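Local atomic coordinates of AT5g51070/K3K7_27 (Arabidopsis thaliana, PDB entry 5GKM), a protein that probably acts as an ATP-hydrolysing molecular chaperone of the Clp family, this chain being its N-terminal domain. Residues Phe10-Arg13 and Ala14-Ile18; Pro94-Ile97 and Ser98-Arg101; Val102-Ala105 and Ala106-Ser110. All blocks are in the same frame, centred on the assembly; numbering follows the deposited sequence. Where two conformers were deposited one is given.

Interaction 1: residues Phe10-Arg13 and Ala14-Ile18; sequences FTER and AIRAI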
ATOM      1  N   PHE A  10     -13.763  -4.553  -3.553  1.00 15.72           N
ATOM      2  CA  PHE A  10     -12.849  -4.126  -2.517  1.00 13.74           C
ATOM      3  C   PHE A  10     -13.624  -3.799  -1.239  1.00 14.08           C
ATOM      4  O   PHE A  10     -14.621  -3.151  -1.300  1.00 13.82           O
ATOM      5  CB  PHE A  10     -12.017  -2.922  -2.968  1.00 13.70           C
ATOM      6  CG  PHE A  10     -10.889  -3.248  -3.916  1.00 13.76           C
ATOM      7  CD1 PHE A  10     -11.133  -3.837  -5.111  1.00 15.54           C
ATOM      8  CD2 PHE A  10      -9.596  -2.907  -3.623  1.00 13.76           C
ATOM      9  CE1 PHE A  10     -10.113  -4.131  -5.976  1.00 15.28           C
ATOM     10  CE2 PHE A  10      -8.587  -3.187  -4.494  1.00 14.17           C
ATOM     11  CZ  PHE A  10      -8.859  -3.806  -5.685  1.00 13.54           C
ATOM     12  N   THR A  11     -13.146  -4.264  -0.107  1.00 12.72           N
ATOM     13  CA  THR A  11     -13.801  -4.001   1.124  1.00 14.95           C
ATOM     14  C   THR A  11     -13.694  -2.533   1.521  1.00 14.92           C
ATOM     15  O   THR A  11     -12.880  -1.795   1.053  1.00 12.89           O
ATOM     16  CB  THR A  11     -13.278  -4.828   2.291  1.00 14.23           C
ATOM     17  OG1 THR A  11     -11.976  -4.396   2.668  1.00 13.50           O
ATOM     18  CG2 THR A  11     -13.270  -6.310   1.930  1.00 15.23           C
ATOM     19  N   GLU A  12     -14.594  -2.173   2.422  1.00 15.27           N
ATOM     20  CA  GLU A  12     -14.524  -0.775   3.062  0.60 16.33           C
ATOM     21  C   GLU A  12     -13.071  -0.339   3.677  1.00 14.77           C
ATOM     22  O   GLU A  12     -12.614   0.688   3.392  1.00 13.95           O
ATOM     23  CB  GLU A  12     -15.589  -0.621   4.159  0.60 19.64           C
ATOM     24  CG  GLU A  12     -15.562   0.721   4.834  0.60 21.52           C
ATOM     25  CD  GLU A  12     -16.375   0.761   6.137  0.60 25.34           C
ATOM     26  OE1 GLU A  12     -17.143  -0.171   6.441  0.60 31.46           O
ATOM     27  OE2 GLU A  12     -16.156   1.676   6.934  0.60 29.30           O
ATOM     28  N   ARG A  13     -12.438  -1.307   4.314  1.00 14.54           N
ATOM     29  CA  ARG A  13     -11.107  -1.117   4.773  1.00 13.42           C
ATOM     30  C   ARG A  13     -10.163  -0.936   3.600  1.00 12.99           C
ATOM     31  O   ARG A  13      -9.268  -0.173   3.700  1.00 12.56           O
ATOM     32  CB  ARG A  13     -10.563  -2.265   5.611  1.00 14.91           C
ATOM     33  CG  ARG A  13     -11.325  -2.547   6.880  1.00 15.10           C
ATOM     34  CD  ARG A  13     -10.655  -3.610   7.741  1.00 16.03           C
ATOM     35  NE  ARG A  13      -9.270  -3.286   7.916  1.00 14.88           N
ATOM     36  CZ  ARG A  13      -8.297  -4.161   7.877  1.00 16.45           C
ATOM     37  NH1 ARG A  13      -8.565  -5.433   7.721  1.00 16.79           N
ATOM     38  NH2 ARG A  13      -7.050  -3.735   7.963  1.00 16.45           N
ATOM     39  N   ALA A  14     -10.327  -1.738   2.574  1.00 12.03           N
ATOM     40  CA  ALA A  14      -9.395  -1.634   1.478  1.00 13.38           C
ATOM     41  C   ALA A  14      -9.498  -0.271   0.778  1.00 13.34           C
ATOM     42  O   ALA A  14      -8.541   0.282   0.378  1.00 11.91           O
ATOM     43  CB  ALA A  14      -9.619  -2.749   0.488  1.00 13.60           C
ATOM     44  N   ILE A  15     -10.728   0.150   0.610  1.00 12.74           N
ATOM     45  CA  ILE A  15     -10.997   1.415  -0.035  1.00 13.90           C
ATOM     46  C   ILE A  15     -10.424   2.552   0.804  1.00 13.24           C
ATOM     47  O   ILE A  15      -9.885   3.442   0.274  1.00 12.45           O
ATOM     48  CB  ILE A  15     -12.507   1.635  -0.260  1.00 15.57           C
ATOM     49  CG1 ILE A  15     -13.078   0.592  -1.198  1.00 17.38           C
ATOM     50  CG2 ILE A  15     -12.802   3.047  -0.734  1.00 16.81           C
ATOM     51  CD1 ILE A  15     -12.683   0.836  -2.578  1.00 21.66           C
ATOM     52  N   ARG A  16     -10.547   2.449   2.111  1.00 12.25           N
ATOM     53  CA  ARG A  16     -10.015   3.466   2.965  1.00 13.46           C
ATOM     54  C   ARG A  16      -8.495   3.545   2.855  1.00 12.40           C
ATOM     55  O   ARG A  16      -7.941   4.583   2.774  1.00 12.73           O
ATOM     56  CB  ARG A  16     -10.475   3.251   4.396  1.00 17.10           C
ATOM     57  CG  ARG A  16     -10.061   4.285   5.397  1.00 20.93           C
ATOM     58  CD  ARG A  16     -10.575   3.872   6.772  1.00 25.64           C
ATOM     59  NE  ARG A  16     -12.005   3.742   6.799  1.00 30.48           N
ATOM     60  CZ  ARG A  16     -12.620   2.651   7.181  1.00 34.65           C
ATOM     61  NH1 ARG A  16     -11.919   1.567   7.515  1.00 33.10           N
ATOM     62  NH2 ARG A  16     -13.919   2.643   7.197  1.00 38.15           N
ATOM     63  N   ALA A  17      -7.849   2.402   2.811  1.00 11.31           N
ATOM     64  CA  ALA A  17      -6.418   2.395   2.659  1.00 11.48           C
ATOM     65  C   ALA A  17      -5.980   3.042   1.348  1.00 11.51           C
ATOM     66  O   ALA A  17      -4.987   3.676   1.266  1.00 11.31           O
ATOM     67  CB  ALA A  17      -5.876   0.955   2.721  1.00 11.21           C
ATOM     68  N   ILE A  18      -6.750   2.761   0.327  1.00 12.13           N
ATOM     69  CA  ILE A  18      -6.467   3.366  -0.974  1.00 11.90           C
ATOM     70  C   ILE A  18      -6.622   4.907  -0.986  1.00 11.84           C
ATOM     71  O   ILE A  18      -5.781   5.603  -1.436  1.00 12.40           O
ATOM     72  CB  ILE A  18      -7.312   2.715  -2.076  1.00 12.12           C
ATOM     73  CG1 ILE A  18      -6.882   1.278  -2.220  1.00 12.31           C
ATOM     74  CG2 ILE A  18      -7.172   3.449  -3.388  1.00 13.64           C
ATOM     75  CD1 ILE A  18      -7.777   0.482  -3.100  1.00 14.43           C
TER

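Interaction 2: residues Pro94-Ile97 and Ser98-Arg101; sequences PFSI and STKR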
ATOM      1  N   PRO A  94      -4.094  10.090  -9.332  1.00 14.47           N
ATOM      2  CA  PRO A  94      -3.922   8.865 -10.071  1.00 15.24           C
ATOM      3  C   PRO A  94      -2.911   7.959  -9.412  1.00 14.10           C
ATOM      4  O   PRO A  94      -2.151   8.361  -8.620  1.00 13.81           O
ATOM      5  CB  PRO A  94      -3.389   9.332 -11.426  1.00 15.16           C
ATOM      6  CG  PRO A  94      -2.659  10.581 -11.117  1.00 16.91           C
ATOM      7  CD  PRO A  94      -3.486  11.224 -10.063  1.00 16.00           C
ATOM      8  N   PHE A  95      -2.983   6.708  -9.837  1.00 13.96           N
ATOM      9  CA  PHE A  95      -2.118   5.653  -9.349  1.00 13.63           C
ATOM     10  C   PHE A  95      -1.080   5.288 -10.388  1.00 13.58           C
ATOM     11  O   PHE A  95      -1.367   5.249 -11.524  1.00 14.41           O
ATOM     12  CB  PHE A  95      -2.942   4.417  -9.012  1.00 13.74           C
ATOM     13  CG  PHE A  95      -4.001   4.692  -7.992  1.00 14.17           C
ATOM     14  CD1 PHE A  95      -3.668   4.804  -6.708  1.00 14.00           C
ATOM     15  CD2 PHE A  95      -5.296   4.865  -8.339  1.00 16.97           C
ATOM     16  CE1 PHE A  95      -4.583   5.096  -5.782  1.00 15.48           C
ATOM     17  CE2 PHE A  95      -6.242   5.136  -7.400  1.00 16.83           C
ATOM     18  CZ  PHE A  95      -5.877   5.270  -6.119  1.00 15.64           C
ATOM     19  N   SER A  96       0.122   5.001  -9.938  1.00 13.40           N
ATOM     20  CA  SER A  96       1.183   4.637 -10.839  1.00 14.63           C
ATOM     21  C   SER A  96       0.978   3.254 -11.447  1.00 13.88           C
ATOM     22  O   SER A  96       0.214   2.525 -11.001  1.00 13.55           O
ATOM     23  CB  SER A  96       2.513   4.681 -10.140  1.00 13.88           C
ATOM     24  OG  SER A  96       2.672   3.633  -9.297  1.00 14.73           O
ATOM     25  N   ILE A  97       1.722   2.962 -12.512  1.00 14.06           N
ATOM     26  CA  ILE A  97       1.629   1.667 -13.134  1.00 15.18           C
ATOM     27  C   ILE A  97       1.978   0.632 -12.097  1.00 14.69           C
ATOM     28  O   ILE A  97       1.331  -0.327 -12.004  1.00 15.18           O
ATOM     29  CB  ILE A  97       2.648   1.580 -14.273  1.00 16.31           C
ATOM     30  CG1 ILE A  97       2.143   2.425 -15.413  1.00 19.46           C
ATOM     31  CG2 ILE A  97       2.862   0.161 -14.759  1.00 18.25           C
ATOM     32  CD1 ILE A  97       3.240   2.819 -16.387  1.00 22.21           C
ATOM     33  N   SER A  98       3.035   0.890 -11.362  1.00 15.24           N
ATOM     34  CA  SER A  98       3.358  -0.198 -10.243  0.70 14.48           C
ATOM     35  C   SER A  98       2.151  -0.459  -9.193  1.00 14.66           C
ATOM     36  O   SER A  98       1.879  -1.525  -8.834  1.00 14.64           O
ATOM     37  CB  SER A  98       4.647   0.255  -9.540  0.70 16.20           C
ATOM     38  OG  SER A  98       4.578   1.618  -9.085  0.70 16.92           O
ATOM     39  N   THR A  99       1.570   0.667  -8.799  1.00 12.45           N
ATOM     40  CA  THR A  99       0.485   0.602  -7.903  1.00 12.28           C
ATOM     41  C   THR A  99      -0.675  -0.152  -8.556  1.00 11.63           C
ATOM     42  O   THR A  99      -1.283  -0.905  -7.924  1.00 12.94           O
ATOM     43  CB  THR A  99       0.059   2.015  -7.415  1.00 12.33           C
ATOM     44  OG1 THR A  99       1.171   2.617  -6.812  1.00 13.34           O
ATOM     45  CG2 THR A  99      -1.091   1.907  -6.431  1.00 13.62           C
ATOM     46  N   LYS A 100      -0.954   0.126  -9.810  1.00 12.19           N
ATOM     47  CA  LYS A 100      -2.027  -0.568 -10.465  1.00 13.76           C
ATOM     48  C   LYS A 100      -1.750  -2.077 -10.564  1.00 13.91           C
ATOM     49  O   LYS A 100      -2.628  -2.878 -10.543  1.00 15.29           O
ATOM     50  CB  LYS A 100      -2.305   0.019 -11.848  1.00 15.66           C
ATOM     51  CG  LYS A 100      -2.891   1.425 -11.804  1.00 16.64           C
ATOM     52  CD  LYS A 100      -3.075   1.968 -13.224  1.00 20.81           C
ATOM     53  CE  LYS A 100      -3.606   3.375 -13.340  1.00 27.63           C
ATOM     54  NZ  LYS A 100      -4.984   3.480 -12.811  1.00 31.89           N
ATOM     55  N   ARG A 101      -0.505  -2.390 -10.750  1.00 13.46           N
ATOM     56  CA  ARG A 101      -0.092  -3.763 -10.828  1.00 15.07           C
ATOM     57  C   ARG A 101      -0.389  -4.436  -9.499  1.00 13.36           C
ATOM     58  O   ARG A 101      -0.859  -5.506  -9.459  1.00 14.15           O
ATOM     59  CB  ARG A 101       1.372  -3.848 -11.175  1.00 17.34           C
ATOM     60  CG  ARG A 101       1.896  -5.244 -11.223  1.00 23.27           C
ATOM     61  CD  ARG A 101       3.242  -5.378 -11.908  1.00 29.62           C
ATOM     62  NE  ARG A 101       3.822  -6.689 -11.570  1.00 37.12           N
ATOM     63  CZ  ARG A 101       5.089  -7.063 -11.712  1.00 42.10           C
ATOM     64  NH1 ARG A 101       5.983  -6.271 -12.238  1.00 52.37           N
ATOM     65  NH2 ARG A 101       5.470  -8.257 -11.317  1.00 46.18           N
TER
HETATM   66  O   HOH W   1      -5.051   6.091 -11.894  1.00 15.85           O

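Interaction 3: residues Val102-Ala105 and Ala106-Ser110; sequences VFEA and AVEYS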
ATOM      1  N   VAL A 102      -0.104  -3.731  -8.419  1.00 12.96           N
ATOM      2  CA  VAL A 102      -0.379  -4.284  -7.122  1.00 11.83           C
ATOM      3  C   VAL A 102      -1.868  -4.558  -6.910  1.00 12.28           C
ATOM      4  O   VAL A 102      -2.246  -5.548  -6.358  1.00 13.08           O
ATOM      5  CB  VAL A 102       0.194  -3.359  -6.015  1.00 12.29           C
ATOM      6  CG1 VAL A 102      -0.370  -3.688  -4.643  1.00 12.88           C
ATOM      7  CG2 VAL A 102       1.702  -3.441  -6.019  1.00 14.46           C
ATOM      8  N   PHE A 103      -2.688  -3.630  -7.336  1.00 12.38           N
ATOM      9  CA  PHE A 103      -4.089  -3.774  -7.143  1.00 13.06           C
ATOM     10  C   PHE A 103      -4.560  -4.999  -7.928  1.00 13.41           C
ATOM     11  O   PHE A 103      -5.381  -5.697  -7.496  1.00 13.17           O
ATOM     12  CB  PHE A 103      -4.887  -2.554  -7.648  1.00 13.87           C
ATOM     13  CG  PHE A 103      -4.725  -1.309  -6.832  1.00 13.23           C
ATOM     14  CD1 PHE A 103      -4.399  -1.364  -5.537  1.00 12.23           C
ATOM     15  CD2 PHE A 103      -4.931  -0.091  -7.387  1.00 14.20           C
ATOM     16  CE1 PHE A 103      -4.235  -0.235  -4.781  1.00 14.41           C
ATOM     17  CE2 PHE A 103      -4.788   1.053  -6.637  1.00 13.78           C
ATOM     18  CZ  PHE A 103      -4.450   0.967  -5.321  1.00 13.15           C
ATOM     19  N   GLU A 104      -4.036  -5.159  -9.140  1.00 13.02           N
ATOM     20  CA  GLU A 104      -4.430  -6.310  -9.966  1.00 14.42           C
ATOM     21  C   GLU A 104      -3.986  -7.599  -9.303  1.00 12.87           C
ATOM     22  O   GLU A 104      -4.710  -8.521  -9.272  1.00 14.08           O
ATOM     23  CB  GLU A 104      -3.944  -6.236 -11.434  1.00 17.97           C
ATOM     24  CG  GLU A 104      -4.200  -7.510 -12.256  1.00 22.26           C
ATOM     25  CD  GLU A 104      -5.677  -7.915 -12.439  1.00 26.53           C
ATOM     26  OE1 GLU A 104      -6.564  -7.106 -12.250  1.00 30.41           O
ATOM     27  OE2 GLU A 104      -5.945  -9.078 -12.808  1.00 35.25           O
ATOM     28  N   ALA A 105      -2.806  -7.580  -8.726  1.00 12.66           N
ATOM     29  CA  ALA A 105      -2.348  -8.768  -8.012  1.00 13.20           C
ATOM     30  C   ALA A 105      -3.255  -9.102  -6.832  1.00 13.11           C
ATOM     31  O   ALA A 105      -3.477 -10.205  -6.538  1.00 13.04           O
ATOM     32  CB  ALA A 105      -0.923  -8.620  -7.525  1.00 13.42           C
ATOM     33  N   ALA A 106      -3.710  -8.073  -6.141  1.00 11.24           N
ATOM     34  CA  ALA A 106      -4.561  -8.280  -5.007  1.00 11.34           C
ATOM     35  C   ALA A 106      -5.832  -8.976  -5.429  1.00 11.54           C
ATOM     36  O   ALA A 106      -6.310  -9.846  -4.777  1.00 11.47           O
ATOM     37  CB  ALA A 106      -4.916  -6.946  -4.366  1.00 12.05           C
ATOM     38  N   VAL A 107      -6.346  -8.543  -6.542  1.00 12.27           N
ATOM     39  CA  VAL A 107      -7.565  -9.153  -7.085  1.00 12.33           C
ATOM     40  C   VAL A 107      -7.326 -10.622  -7.443  1.00 12.37           C
ATOM     41  O   VAL A 107      -8.124 -11.462  -7.190  1.00 12.48           O
ATOM     42  CB  VAL A 107      -8.046  -8.432  -8.359  1.00 13.77           C
ATOM     43  CG1 VAL A 107      -9.251  -9.152  -8.947  1.00 14.38           C
ATOM     44  CG2 VAL A 107      -8.469  -7.027  -8.027  1.00 13.61           C
ATOM     45  N   GLU A 108      -6.196 -10.853  -8.070  1.00 12.25           N
ATOM     46  CA  GLU A 108      -5.859 -12.229  -8.440  1.00 12.90           C
ATOM     47  C   GLU A 108      -5.688 -13.190  -7.270  1.00 12.89           C
ATOM     48  O   GLU A 108      -6.174 -14.266  -7.283  1.00 13.35           O
ATOM     49  CB  GLU A 108      -4.635 -12.243  -9.351  1.00 14.39           C
ATOM     50  CG  GLU A 108      -4.946 -11.634 -10.722  1.00 15.97           C
ATOM     51  CD  GLU A 108      -3.737 -11.320 -11.552  1.00 21.45           C
ATOM     52  OE1 GLU A 108      -2.680 -11.812 -11.256  1.00 22.07           O
ATOM     53  OE2 GLU A 108      -3.841 -10.599 -12.537  1.00 22.02           O
ATOM     54  N   TYR A 109      -4.972 -12.741  -6.278  1.00 12.07           N
ATOM     55  CA  TYR A 109      -4.756 -13.527  -5.106  1.00 11.70           C
ATOM     56  C   TYR A 109      -6.096 -13.821  -4.442  1.00 12.14           C
ATOM     57  O   TYR A 109      -6.336 -14.891  -3.983  1.00 13.29           O
ATOM     58  CB  TYR A 109      -3.852 -12.782  -4.124  1.00 11.77           C
ATOM     59  CG  TYR A 109      -2.391 -12.739  -4.480  1.00 11.58           C
ATOM     60  CD1 TYR A 109      -1.733 -13.858  -4.924  1.00 14.24           C
ATOM     61  CD2 TYR A 109      -1.661 -11.611  -4.338  1.00 12.00           C
ATOM     62  CE1 TYR A 109      -0.405 -13.821  -5.237  1.00 15.08           C
ATOM     63  CE2 TYR A 109      -0.323 -11.564  -4.664  1.00 13.14           C
ATOM     64  CZ  TYR A 109       0.319 -12.674  -5.091  1.00 14.49           C
ATOM     65  OH  TYR A 109       1.632 -12.640  -5.393  1.00 15.22           O
ATOM     66  N   SER A 110      -6.957 -12.817  -4.392  1.00 12.48           N
ATOM     67  CA  SER A 110      -8.221 -13.018  -3.767  1.00 13.12           C
ATOM     68  C   SER A 110      -9.037 -14.075  -4.494  1.00 14.21           C
ATOM     69  O   SER A 110      -9.689 -14.869  -3.900  1.00 14.89           O
ATOM     70  CB  SER A 110      -9.002 -11.683  -3.741  1.00 13.65           C
ATOM     71  OG  SER A 110     -10.296 -11.937  -3.407  1.00 17.48           O
TER

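Interaction 1: residues Phe10-Arg13 and Ala14-Ile18
The Phe-10 ring, just ahead of helix 12-27, is met obliquely by two methyls: Ala-14 CB, and Ile-18 CD1, which sits 3.9 Å from Phe-10 CD2. The side chains of Phe-10 and Ile-18 cross at about a right angle. Ile-15 folds its tip back, chi2 -74°, and brings CD1 to 3.8 Å from Phe-10 CB. Phe-7 meets the aromatic ring edge-to-face. The other flat group, the Arg-16 guanidinium, has the carbonyl oxygen of Glu-12 over the centre of one face. Glu-12 and Arg-16 run side by side, pointing the same way, and OE2 of Glu-12 forms a salt bridge to NH2 of Arg-16; the two planes are 74° apart. The 2.5 Å between OE2 of Glu-12 and NH2 of Arg-16 is very short and Glu-12 has a second conformer, so the exact length is doubtful. At the helix start, Thr-11 is the N-cap: its OG1 accepts from Ala-14 N at 3.1 Å, while its carbonyl O takes Ile-15 N at 2.9 Å. Arg-13 is held by salt bridges to Glu-45 and Glu-121. The chemistry is thus divided round the first turn: carbon packing ties the buried Phe-10 to the inner side of the helix, the threonine hydroxyl caps the first turn by accepting from Ala-14 N, and opposite charges one turn apart pair on the more exposed side.

Interaction 2: residues Pro94-Ile97 and Ser98-Arg101
Ser-96 and Ile-97 open helix 97-112 by giving their carbonyl oxygens to Lys-100 N (2.9 Å from Ser-96 O) and Arg-101 N (3.0 Å from Ile-97 O), so an extended approach through Phe-95 and Ser-96 passes straight into alpha-helical turns. The first side chain to lean on this turn is Phe-95. Its ring reaches away from the helix start, yet its near side stays close: CB and the ring atom CD1 of Phe-95 touch Thr-99 CG2, CD1 at 3.9 Å, and the methyl approaches the ring obliquely. The methyl of Thr-99 is placed there by a chi1 of -58°, which sets CG2 anti to the backbone N and turns OG1 the other way, where it bonds to the carbonyl oxygen of Val-33. Lys-100 runs past Phe-95, its CG near CB of Phe-95 and its CE 3.4 Å from Phe-95 O, and a final bend at chi4 of -65° carries NZ to a water. That water accepts from Lys-100 NZ at 2.8 Å and from Phe-95 N at 3.0 Å, bridging the lysine to the incoming loop. On the far side of the turn, Ser-96 OG and Ser-98 OG stand 2.8 Å apart in a hydrogen bond that either could donate; Ser-98 has a second conformer, so the bond may be only part-time. Ile-97 N is taken by the Glu-81 carboxylate, a negative group that would probably complement the helix dipole. Serine is a common N-cap residue, and here it begins helix 97-112 of the all-helical Clp N-terminal domain.

Interaction 3: residues Val102-Ala105 and Ala106-Ser110
Ala-106 comes first, its N bonded to Val-102 O at 2.9 Å and its CB resting 3.4 Å from Phe-103 O, so the small side chain lies directly against the preceding turn; it also packs on Ile-118. Val-107 repeats the pattern one step on. Its N reaches Phe-103 O at 3.2 Å, and its CG2 branch lies beside that same oxygen. These i to i+4 bonds belong to the middle of helix 97-112, one of the helices of the all-helical Clp N-terminal domain, whose buried side here includes Val-102, Phe-103 and Ala-106. Helices 35-45 and 120-130 cover Val-102. Glu-108, on the exposed side, gives its N to Glu-104 O. Its extended chain meets that of Glu-104 at about a right angle, for Glu-104 bends at chi2 (62°) and swings its carboxyl group toward the next turn. OE2 of Glu-104 and OE2 of Glu-108 end 2.6 Å apart with the carboxyl planes 72° apart; so short an approach suggests that one of the two acids holds a proton, which would relieve the repulsion. Tyr-109 follows, its N bonded to Ala-105 O at 3.0 Å. With CG anti to the carbonyl carbon (chi1 -75°), the ring leans back over the preceding turn: Ala-105 O comes obliquely to within 3.2 Å of CD2 of Tyr-109, and Ala-105 CB is 4.1 Å from CE2 of the same ring. The Tyr-109 hydroxyl bonds to Thr-129 OG1 of helix 120-130.

Interactions 2 and 3 share helix 97-112, the first at its start and the second along its middle, whereas interaction 1 begins the neighbouring helix 12-27. All three are partly buried, and their inner sides meet in one aromatic and aliphatic patch: Ile-18 CG2 packs 3.5 Å from Phe-95 CZ, Phe-10 touches Val-107, and Phe-95 meets Phe-103 edge-to-face. Interactions 1 and 2 are helix starts, each with a hydroxyl residue at the N-cap; interaction 3 relies on regular mid-helix bonds. Their outer sides differ in charge: an acid beside a base at 10-18, a water-bound lysine at 94-101, and two close acids at 102-110.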